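PDB 5IPW: oligopeptide ABC transporter, periplasmic oligopeptide-binding protein, putative from Thermotoga maritima MSB8, which probably binds oligopeptides outside the membrane and hands them to an ABC transporter for uptake into the cell. Local coordinates for residues W331-G336 and L612-V617; T444-F449 and L473-F478; S527-K532 and L555-Y560. All blocks are in the same frame, centred on the assembly; numbering follows the deposited sequence.

Contact 1: W331-G336 and L612-V617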
loop_
_atom_site.group_PDB
_atom_site.type_symbol
_atom_site.label_atom_id
_atom_site.label_comp_id
_atom_site.label_asym_id
_atom_site.label_seq_id
_atom_site.Cartn_x
_atom_site.Cartn_y
_atom_site.Cartn_z
ATOM N N TRP A 331 -10.600 2.185 11.023
ATOM C CA TRP A 331 -9.797 1.665 9.918
ATOM C C TRP A 331 -8.674 0.803 10.480
ATOM O O TRP A 331 -8.196 1.041 11.590
ATOM C CB TRP A 331 -9.205 2.798 9.077
ATOM C CG TRP A 331 -10.216 3.691 8.426
ATOM C CD1 TRP A 331 -11.578 3.555 8.437
ATOM C CD2 TRP A 331 -9.940 4.840 7.634
ATOM N NE1 TRP A 331 -12.157 4.561 7.711
ATOM C CE2 TRP A 331 -11.170 5.363 7.210
ATOM C CE3 TRP A 331 -8.766 5.483 7.246
ATOM C CZ2 TRP A 331 -11.258 6.501 6.428
ATOM C CZ3 TRP A 331 -8.861 6.613 6.467
ATOM C CH2 TRP A 331 -10.094 7.106 6.062
ATOM N N ILE A 332 -8.243 -0.182 9.699
ATOM C CA ILE A 332 -7.208 -1.118 10.124
ATOM C C ILE A 332 -5.921 -0.966 9.307
ATOM O O ILE A 332 -5.945 -0.469 8.180
ATOM C CB ILE A 332 -7.703 -2.579 10.043
ATOM C CG1 ILE A 332 -8.018 -2.985 8.591
ATOM C CG2 ILE A 332 -8.919 -2.770 10.948
ATOM C CD1 ILE A 332 -8.264 -4.474 8.403
ATOM N N ALA A 333 -4.801 -1.384 9.897
ATOM C CA ALA A 333 -3.538 -1.495 9.176
ATOM C C ALA A 333 -3.577 -2.788 8.390
ATOM O O ALA A 333 -4.375 -3.675 8.690
ATOM C CB ALA A 333 -2.364 -1.487 10.138
ATOM N N ALA A 334 -2.719 -2.899 7.381
ATOM C CA ALA A 334 -2.750 -4.040 6.471
ATOM C C ALA A 334 -1.685 -5.070 6.832
ATOM O O ALA A 334 -0.935 -5.535 5.964
ATOM C CB ALA A 334 -2.573 -3.568 5.037
ATOM N N ASN A 335 -1.620 -5.435 8.108
ATOM C CA ASN A 335 -0.697 -6.478 8.529
ATOM C C ASN A 335 -1.423 -7.754 8.937
ATOM O O ASN A 335 -2.341 -7.724 9.748
ATOM C CB ASN A 335 0.265 -5.990 9.619
ATOM C CG ASN A 335 -0.434 -5.356 10.792
ATOM O OD1 ASN A 335 -1.544 -5.739 11.157
ATOM N ND2 ASN A 335 0.225 -4.381 11.408
ATOM N N GLY A 336 -1.007 -8.871 8.344
ATOM C CA GLY A 336 -1.575 -10.176 8.656
ATOM C C GLY A 336 -1.240 -10.650 10.058
ATOM O O GLY A 336 -1.883 -11.560 10.584
ATOM N N LEU A 612 -12.047 0.675 6.322
ATOM C CA LEU A 612 -11.013 0.822 5.314
ATOM C C LEU A 612 -9.762 0.090 5.775
ATOM O O LEU A 612 -9.469 0.030 6.967
ATOM C CB LEU A 612 -10.680 2.300 5.092
ATOM C CG LEU A 612 -9.922 2.669 3.815
ATOM C CD1 LEU A 612 -10.863 2.694 2.630
ATOM C CD2 LEU A 612 -9.263 4.029 3.961
ATOM N N VAL A 613 -9.020 -0.462 4.822
ATOM C CA VAL A 613 -7.706 -1.033 5.121
ATOM C C VAL A 613 -6.677 -0.024 4.622
ATOM O O VAL A 613 -6.831 0.560 3.550
ATOM C CB VAL A 613 -7.520 -2.495 4.586
ATOM C CG1 VAL A 613 -8.755 -3.004 3.851
ATOM C CG2 VAL A 613 -6.270 -2.664 3.729
ATOM N N THR A 614 -5.647 0.197 5.430
ATOM C CA THR A 614 -4.692 1.263 5.179
ATOM C C THR A 614 -3.314 0.689 4.912
ATOM O O THR A 614 -2.864 -0.198 5.633
ATOM C CB THR A 614 -4.613 2.212 6.381
ATOM O OG1 THR A 614 -4.032 1.528 7.495
ATOM C CG2 THR A 614 -5.994 2.694 6.758
ATOM N N ASP A 615 -2.652 1.212 3.883
ATOM C CA ASP A 615 -1.344 0.730 3.437
ATOM C C ASP A 615 -0.769 1.771 2.468
ATOM O O ASP A 615 -1.526 2.508 1.838
ATOM C CB ASP A 615 -1.492 -0.637 2.740
ATOM C CG ASP A 615 -0.244 -1.528 2.871
ATOM O OD1 ASP A 615 0.747 -1.113 3.517
ATOM O OD2 ASP A 615 -0.261 -2.657 2.320
ATOM N N ASP A 616 0.554 1.845 2.351
ATOM C CA ASP A 616 1.183 2.814 1.438
ATOM C C ASP A 616 0.901 2.461 -0.029
ATOM O O ASP A 616 0.728 3.346 -0.863
ATOM C CB ASP A 616 2.695 2.925 1.695
ATOM C CG ASP A 616 3.403 3.843 0.689
ATOM O OD1 ASP A 616 3.775 3.366 -0.409
ATOM O OD2 ASP A 616 3.603 5.039 0.998
ATOM N N VAL A 617 0.849 1.171 -0.332
ATOM C CA VAL A 617 0.514 0.691 -1.673
ATOM C C VAL A 617 -0.856 1.166 -2.162
ATOM O O VAL A 617 -1.043 1.389 -3.357
ATOM C CB VAL A 617 0.607 -0.854 -1.758
ATOM C CG1 VAL A 617 -0.247 -1.526 -0.686
ATOM C CG2 VAL A 617 0.220 -1.359 -3.141
#
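W331 and L612 open a short parallel pairing in which strand 613-614 is laid along the end of strand 326-333, at the margin of a mixed sheet. The bridges are I332 with V613 and A333 with T614. I332 N donates to L612 O at 3.0 Å, nearly in line with the carbonyl.

The W331 indole lies flat alongside L612. W331 CB sits beside L612 O and, farther off, T614 CG2. With CG anti to the carbonyl carbon (chi1 -61°), the ring begins directly against the leucine, W331 CG being 3.6 Å from L612 CB. That methylene stands over the five-membered ring in a CH-pi contact, 3.5 Å from its centroid and 4° off the normal. CD1 meets L612 N and CB. NE1 also passes near L612 CB but spends its hydrogen on P609 O. Toward the tip, L612 CD2 takes over on the benzo half, and W331 CZ3 comes within 3.6 Å of it; CE3 and CH2 border the same methyl. W331 is buried, and the ring of W301 also meets it, the planes inclined by about 40°.

On the sheet face of I332 and V613, I332 CG1 packs on V613 CB at 4.1 Å, and V613 CG2 reaches on to A334 CB. Past A333 the chain runs toward strand 340-343 of another sheet, consistent with one of the crossings between lobes of a periplasmic binding protein. I332 O is held twice by one residue: T614 N approaches at 2.8 Å close to the C=O line, while T614 OG1 donates, also at 2.8 Å, from above the carbonyl plane.

Contact 2: T444-F449 and L473-F478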
loop_
_atom_site.group_PDB
_atom_site.type_symbol
_atom_site.label_atom_id
_atom_site.label_comp_id
_atom_site.label_asym_id
_atom_site.label_seq_id
_atom_site.Cartn_x
_atom_site.Cartn_y
_atom_site.Cartn_z
ATOM N N THR A 444 14.556 -15.755 18.425
ATOM C CA THR A 444 15.306 -14.540 18.183
ATOM C C THR A 444 14.362 -13.432 17.763
ATOM O O THR A 444 13.601 -13.588 16.803
ATOM C CB THR A 444 16.325 -14.746 17.055
ATOM O OG1 THR A 444 17.121 -15.899 17.342
ATOM C CG2 THR A 444 17.224 -13.514 16.904
ATOM N N VAL A 445 14.423 -12.311 18.479
ATOM C CA VAL A 445 13.632 -11.134 18.141
ATOM C C VAL A 445 14.509 -9.896 18.145
ATOM O O VAL A 445 15.660 -9.937 18.576
ATOM C CB VAL A 445 12.466 -10.916 19.137
ATOM C CG1 VAL A 445 11.679 -12.199 19.333
ATOM C CG2 VAL A 445 12.969 -10.415 20.486
ATOM N N THR A 446 13.951 -8.793 17.660
ATOM C CA THR A 446 14.550 -7.476 17.846
ATOM C C THR A 446 13.437 -6.485 18.186
ATOM O O THR A 446 12.457 -6.358 17.452
ATOM C CB THR A 446 15.375 -7.031 16.620
ATOM O OG1 THR A 446 15.906 -5.720 16.844
ATOM C CG2 THR A 446 14.544 -7.045 15.346
ATOM N N GLY A 447 13.573 -5.824 19.334
ATOM C CA GLY A 447 12.575 -4.867 19.806
ATOM C C GLY A 447 11.811 -5.344 21.027
ATOM O O GLY A 447 11.238 -6.439 21.030
ATOM N N GLN A 448 11.782 -4.497 22.055
ATOM C CA GLN A 448 11.096 -4.806 23.313
ATOM C C GLN A 448 9.652 -5.278 23.123
ATOM O O GLN A 448 9.148 -6.083 23.905
ATOM C CB GLN A 448 11.108 -3.580 24.236
ATOM C CG GLN A 448 10.549 -3.832 25.630
ATOM C CD GLN A 448 11.236 -4.990 26.324
ATOM O OE1 GLN A 448 10.600 -5.984 26.678
ATOM N NE2 GLN A 448 12.550 -4.878 26.497
ATOM N N PHE A 449 8.985 -4.762 22.097
ATOM C CA PHE A 449 7.615 -5.147 21.829
ATOM C C PHE A 449 7.531 -6.640 21.586
ATOM O O PHE A 449 6.726 -7.318 22.212
ATOM C CB PHE A 449 7.048 -4.381 20.630
ATOM C CG PHE A 449 5.805 -5.003 20.052
ATOM C CD1 PHE A 449 4.627 -5.046 20.787
ATOM C CD2 PHE A 449 5.819 -5.560 18.774
ATOM C CE1 PHE A 449 3.482 -5.625 20.259
ATOM C CE2 PHE A 449 4.676 -6.140 18.238
ATOM C CZ PHE A 449 3.507 -6.174 18.984
ATOM N N LEU A 473 17.982 -9.108 20.105
ATOM C CA LEU A 473 19.211 -8.631 19.489
ATOM C C LEU A 473 19.026 -7.245 18.914
ATOM O O LEU A 473 17.933 -6.868 18.492
ATOM C CB LEU A 473 19.663 -9.579 18.374
ATOM C CG LEU A 473 19.676 -11.075 18.700
ATOM C CD1 LEU A 473 20.173 -11.868 17.498
ATOM C CD2 LEU A 473 20.524 -11.362 19.931
ATOM N N GLU A 474 20.115 -6.493 18.900
ATOM C CA GLU A 474 20.166 -5.225 18.196
ATOM C C GLU A 474 19.926 -5.443 16.681
ATOM O O GLU A 474 20.362 -6.440 16.109
ATOM C CB GLU A 474 21.507 -4.544 18.502
ATOM C CG GLU A 474 21.862 -3.346 17.641
ATOM C CD GLU A 474 22.691 -3.724 16.432
ATOM O OE1 GLU A 474 23.621 -4.550 16.566
ATOM O OE2 GLU A 474 22.409 -3.184 15.343
ATOM N N ARG A 475 19.208 -4.505 16.065
ATOM C CA ARG A 475 18.746 -4.593 14.665
ATOM C C ARG A 475 19.731 -5.240 13.677
ATOM O O ARG A 475 19.387 -6.198 12.991
ATOM C CB ARG A 475 18.393 -3.187 14.154
ATOM C CG ARG A 475 17.504 -3.145 12.917
ATOM C CD ARG A 475 16.044 -3.358 13.276
ATOM N NE ARG A 475 15.138 -2.674 12.355
ATOM C CZ ARG A 475 13.816 -2.579 12.518
ATOM N NH1 ARG A 475 13.214 -3.127 13.575
ATOM N NH2 ARG A 475 13.086 -1.929 11.616
ATOM N N SER A 476 20.943 -4.701 13.590
ATOM C CA SER A 476 21.908 -5.160 12.592
ATOM C C SER A 476 22.485 -6.542 12.901
ATOM O O SER A 476 22.836 -7.274 11.978
ATOM C CB SER A 476 23.044 -4.146 12.404
ATOM O OG SER A 476 24.059 -4.320 13.377
ATOM N N LEU A 477 22.596 -6.891 14.182
ATOM C CA LEU A 477 23.065 -8.221 14.561
ATOM C C LEU A 477 21.999 -9.259 14.231
ATOM O O LEU A 477 22.304 -10.340 13.734
ATOM C CB LEU A 477 23.421 -8.288 16.053
ATOM C CG LEU A 477 24.037 -9.614 16.540
ATOM C CD1 LEU A 477 25.414 -9.847 15.935
ATOM C CD2 LEU A 477 24.127 -9.652 18.056
ATOM N N PHE A 478 20.752 -8.910 14.533
ATOM C CA PHE A 478 19.573 -9.687 14.149
ATOM C C PHE A 478 19.617 -10.053 12.667
ATOM O O PHE A 478 19.384 -11.202 12.302
ATOM C CB PHE A 478 18.322 -8.852 14.465
ATOM C CG PHE A 478 17.013 -9.527 14.156
ATOM C CD1 PHE A 478 16.398 -10.349 15.092
ATOM C CD2 PHE A 478 16.363 -9.290 12.957
ATOM C CE1 PHE A 478 15.180 -10.953 14.821
ATOM C CE2 PHE A 478 15.146 -9.890 12.680
ATOM C CZ PHE A 478 14.554 -10.724 13.611
#
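V445 O, at the end of strand 440-445, accepts a nearly straight bond from L473 N (2.9 Å, 172° at the hydrogen), tying the two segments where each leaves its parallel strand for a helix. One residue on, T446 points at the 473-478 segment and uses both its branches there. Its OG1, anti to the backbone N (chi1 178°), donates to L473 O at 2.9 Å, almost straight down the carbonyl. Its CG2 stands over the centre of the F478 ring, 3.6 Å from the centroid in a CH-pi contact. The same ring turns its edge to the backbone of T444, with F478 CE1 3.7 Å from T444 O. T444 CG2 fills the angle between F478 CD1 and L473 CD1, while T444 OG1 is bonded to E471. M490 of strand 489-494 also touches T444 and the buried F478. Beyond L473, E474 caps helix 475-484: E474 OE2 receives S476 N at 2.7 Å and S476 OG as well. This is the carboxyl-end junction of a beta-alpha-beta unit, in which helix 448-462 joins the neighbouring parallel strands 440-445 and 467-472.

Contact 3: S527-K532 and L555-Y560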
loop_
_atom_site.group_PDB
_atom_site.type_symbol
_atom_site.label_atom_id
_atom_site.label_comp_id
_atom_site.label_asym_id
_atom_site.label_seq_id
_atom_site.Cartn_x
_atom_site.Cartn_y
_atom_site.Cartn_z
ATOM N N SER A 527 17.047 -19.946 -5.857
ATOM C CA SER A 527 17.716 -19.215 -6.922
ATOM C C SER A 527 18.191 -20.175 -8.020
ATOM O O SER A 527 18.116 -19.859 -9.212
ATOM C CB SER A 527 18.887 -18.434 -6.337
ATOM O OG SER A 527 19.365 -17.471 -7.245
ATOM N N TYR A 528 18.672 -21.348 -7.604
ATOM C CA TYR A 528 19.060 -22.420 -8.529
ATOM C C TYR A 528 17.858 -22.906 -9.358
ATOM O O TYR A 528 17.984 -23.154 -10.561
ATOM C CB TYR A 528 19.724 -23.574 -7.750
ATOM C CG TYR A 528 20.048 -24.814 -8.565
ATOM C CD1 TYR A 528 20.716 -24.721 -9.786
ATOM C CD2 TYR A 528 19.708 -26.083 -8.099
ATOM C CE1 TYR A 528 21.016 -25.851 -10.530
ATOM C CE2 TYR A 528 20.005 -27.221 -8.836
ATOM C CZ TYR A 528 20.659 -27.098 -10.053
ATOM O OH TYR A 528 20.961 -28.215 -10.799
ATOM N N TYR A 529 16.694 -22.997 -8.717
ATOM C CA TYR A 529 15.472 -23.472 -9.365
ATOM C C TYR A 529 14.973 -22.497 -10.424
ATOM O O TYR A 529 14.735 -22.875 -11.568
ATOM C CB TYR A 529 14.391 -23.673 -8.311
ATOM C CG TYR A 529 13.067 -24.168 -8.839
ATOM C CD1 TYR A 529 12.128 -23.287 -9.363
ATOM C CD2 TYR A 529 12.741 -25.520 -8.788
ATOM C CE1 TYR A 529 10.906 -23.738 -9.834
ATOM C CE2 TYR A 529 11.523 -25.982 -9.253
ATOM C CZ TYR A 529 10.606 -25.089 -9.774
ATOM O OH TYR A 529 9.393 -25.548 -10.239
ATOM N N ILE A 530 14.803 -21.244 -10.027
ATOM C CA ILE A 530 14.323 -20.207 -10.935
ATOM C C ILE A 530 15.248 -20.132 -12.140
ATOM O O ILE A 530 14.789 -20.125 -13.281
ATOM C CB ILE A 530 14.248 -18.829 -10.240
ATOM C CG1 ILE A 530 13.153 -18.829 -9.170
ATOM C CG2 ILE A 530 13.962 -17.720 -11.248
ATOM C CD1 ILE A 530 13.289 -17.718 -8.151
ATOM N N ASP A 531 16.551 -20.085 -11.876
ATOM C CA ASP A 531 17.549 -20.018 -12.944
ATOM C C ASP A 531 17.446 -21.190 -13.918
ATOM O O ASP A 531 17.537 -21.000 -15.132
ATOM C CB ASP A 531 18.976 -19.935 -12.377
ATOM C CG ASP A 531 19.586 -18.544 -12.502
ATOM O OD1 ASP A 531 18.853 -17.567 -12.777
ATOM O OD2 ASP A 531 20.817 -18.431 -12.330
ATOM N N LYS A 532 17.257 -22.395 -13.387
ATOM C CA LYS A 532 17.168 -23.591 -14.223
ATOM C C LYS A 532 15.877 -23.610 -15.039
ATOM O O LYS A 532 15.914 -23.549 -16.265
ATOM C CB LYS A 532 17.279 -24.864 -13.373
ATOM C CG LYS A 532 17.282 -26.154 -14.183
ATOM C CD LYS A 532 17.495 -27.377 -13.307
ATOM C CE LYS A 532 17.255 -28.661 -14.085
ATOM N NZ LYS A 532 17.408 -29.864 -13.223
ATOM N N LEU A 555 5.136 -22.638 -5.117
ATOM C CA LEU A 555 4.879 -21.213 -4.866
ATOM C C LEU A 555 5.660 -20.300 -5.808
ATOM O O LEU A 555 5.178 -19.232 -6.176
ATOM C CB LEU A 555 5.203 -20.839 -3.418
ATOM C CG LEU A 555 4.142 -21.177 -2.378
ATOM C CD1 LEU A 555 4.700 -20.972 -0.980
ATOM C CD2 LEU A 555 2.887 -20.340 -2.569
ATOM N N VAL A 556 6.862 -20.717 -6.196
ATOM C CA VAL A 556 7.646 -19.960 -7.168
ATOM C C VAL A 556 6.912 -19.962 -8.500
ATOM O O VAL A 556 6.697 -18.907 -9.090
ATOM C CB VAL A 556 9.062 -20.542 -7.360
ATOM C CG1 VAL A 556 9.811 -19.801 -8.456
ATOM C CG2 VAL A 556 9.849 -20.481 -6.057
ATOM N N ASP A 557 6.526 -21.152 -8.959
ATOM C CA ASP A 557 5.817 -21.317 -10.232
ATOM C C ASP A 557 4.574 -20.439 -10.301
ATOM O O ASP A 557 4.315 -19.788 -11.321
ATOM C CB ASP A 557 5.417 -22.780 -10.439
ATOM C CG ASP A 557 6.602 -23.673 -10.745
ATOM O OD1 ASP A 557 7.417 -23.304 -11.619
ATOM O OD2 ASP A 557 6.711 -24.747 -10.116
ATOM N N LEU A 558 3.819 -20.429 -9.204
ATOM C CA LEU A 558 2.641 -19.580 -9.079
ATOM C C LEU A 558 2.987 -18.112 -9.298
ATOM O O LEU A 558 2.323 -17.429 -10.080
ATOM C CB LEU A 558 1.983 -19.758 -7.706
ATOM C CG LEU A 558 1.313 -21.107 -7.410
ATOM C CD1 LEU A 558 0.629 -21.063 -6.052
ATOM C CD2 LEU A 558 0.307 -21.488 -8.487
ATOM N N TYR A 559 4.027 -17.629 -8.619
ATOM C CA TYR A 559 4.400 -16.223 -8.745
ATOM C C TYR A 559 4.724 -15.848 -10.181
ATOM O O TYR A 559 4.268 -14.818 -10.673
ATOM C CB TYR A 559 5.595 -15.848 -7.870
ATOM C CG TYR A 559 5.976 -14.406 -8.092
ATOM C CD1 TYR A 559 5.224 -13.379 -7.529
ATOM C CD2 TYR A 559 7.038 -14.067 -8.921
ATOM C CE1 TYR A 559 5.542 -12.055 -7.759
ATOM C CE2 TYR A 559 7.363 -12.747 -9.156
ATOM C CZ TYR A 559 6.610 -11.745 -8.574
ATOM O OH TYR A 559 6.932 -10.432 -8.807
ATOM N N TYR A 560 5.521 -16.674 -10.850
ATOM C CA TYR A 560 5.962 -16.347 -12.206
ATOM C C TYR A 560 4.851 -16.481 -13.244
ATOM O O TYR A 560 4.926 -15.894 -14.326
ATOM C CB TYR A 560 7.220 -17.137 -12.575
ATOM C CG TYR A 560 8.444 -16.464 -12.009
ATOM C CD1 TYR A 560 8.894 -16.751 -10.722
ATOM C CD2 TYR A 560 9.110 -15.487 -12.734
ATOM C CE1 TYR A 560 9.999 -16.106 -10.191
ATOM C CE2 TYR A 560 10.215 -14.838 -12.213
ATOM C CZ TYR A 560 10.655 -15.150 -10.946
ATOM O OH TYR A 560 11.751 -14.496 -10.442
#
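D557 OD2 is gripped by two groups: Y529 OH donates to it from the facing helix at 2.8 Å, and R554 NH1, one turn earlier on its own helix, forms a salt bridge with it. The contact is a helix pair, 523-534 against 550-564, whose local axes approach to 11.2 Å and cross at -48°. Y529 has CG anti to the backbone N (chi1 -180°), which starts its ring across the gap, and its hydroxyl meets OD2 on the syn side, 21° out of the carboxylate plane. The pairing with R554 would be expected to favour the ionised form of D557. The Y529 ring also stacks with Y553. Beside this polar bridge lies an apolar patch at the closest backbone pair, I530 and V556, where I530 CG1 rests on V556 CG1 at 3.6 Å. V556 CG1 lies more loosely by the tyrosine, 4.3 Å from Y529 CD1. I534, a turn further along helix 523-534, touches Y529, D557 and Y560. At the other flank I530 meets Y560 crosswise: I530 CD1 is 4.2 Å from Y560 CE1, and I530 CG2 lies 4.0 Å from Y560 OH.

In the fold
Contact 1 lies near the centre of the protein, about 7 Å from it, centre to centre, while contacts 2 and 3 each sit about 25 Å out. Their centres are about 24 Å and 29 Å from contact 1 and about 31 Å from each other, and no two touch. Contact 1 joins residues far apart in sequence, and both other contacts fall between its segments, contact 2 before contact 3. Residues 331-336 lead from the sheet of contact 1 to strand 340-343, which belongs to the sheet of contact 2. Contact 3 shares neither sheet, pairing two successive helices. The central contact thus brings together segments far apart in sequence, while the outer ones join local units.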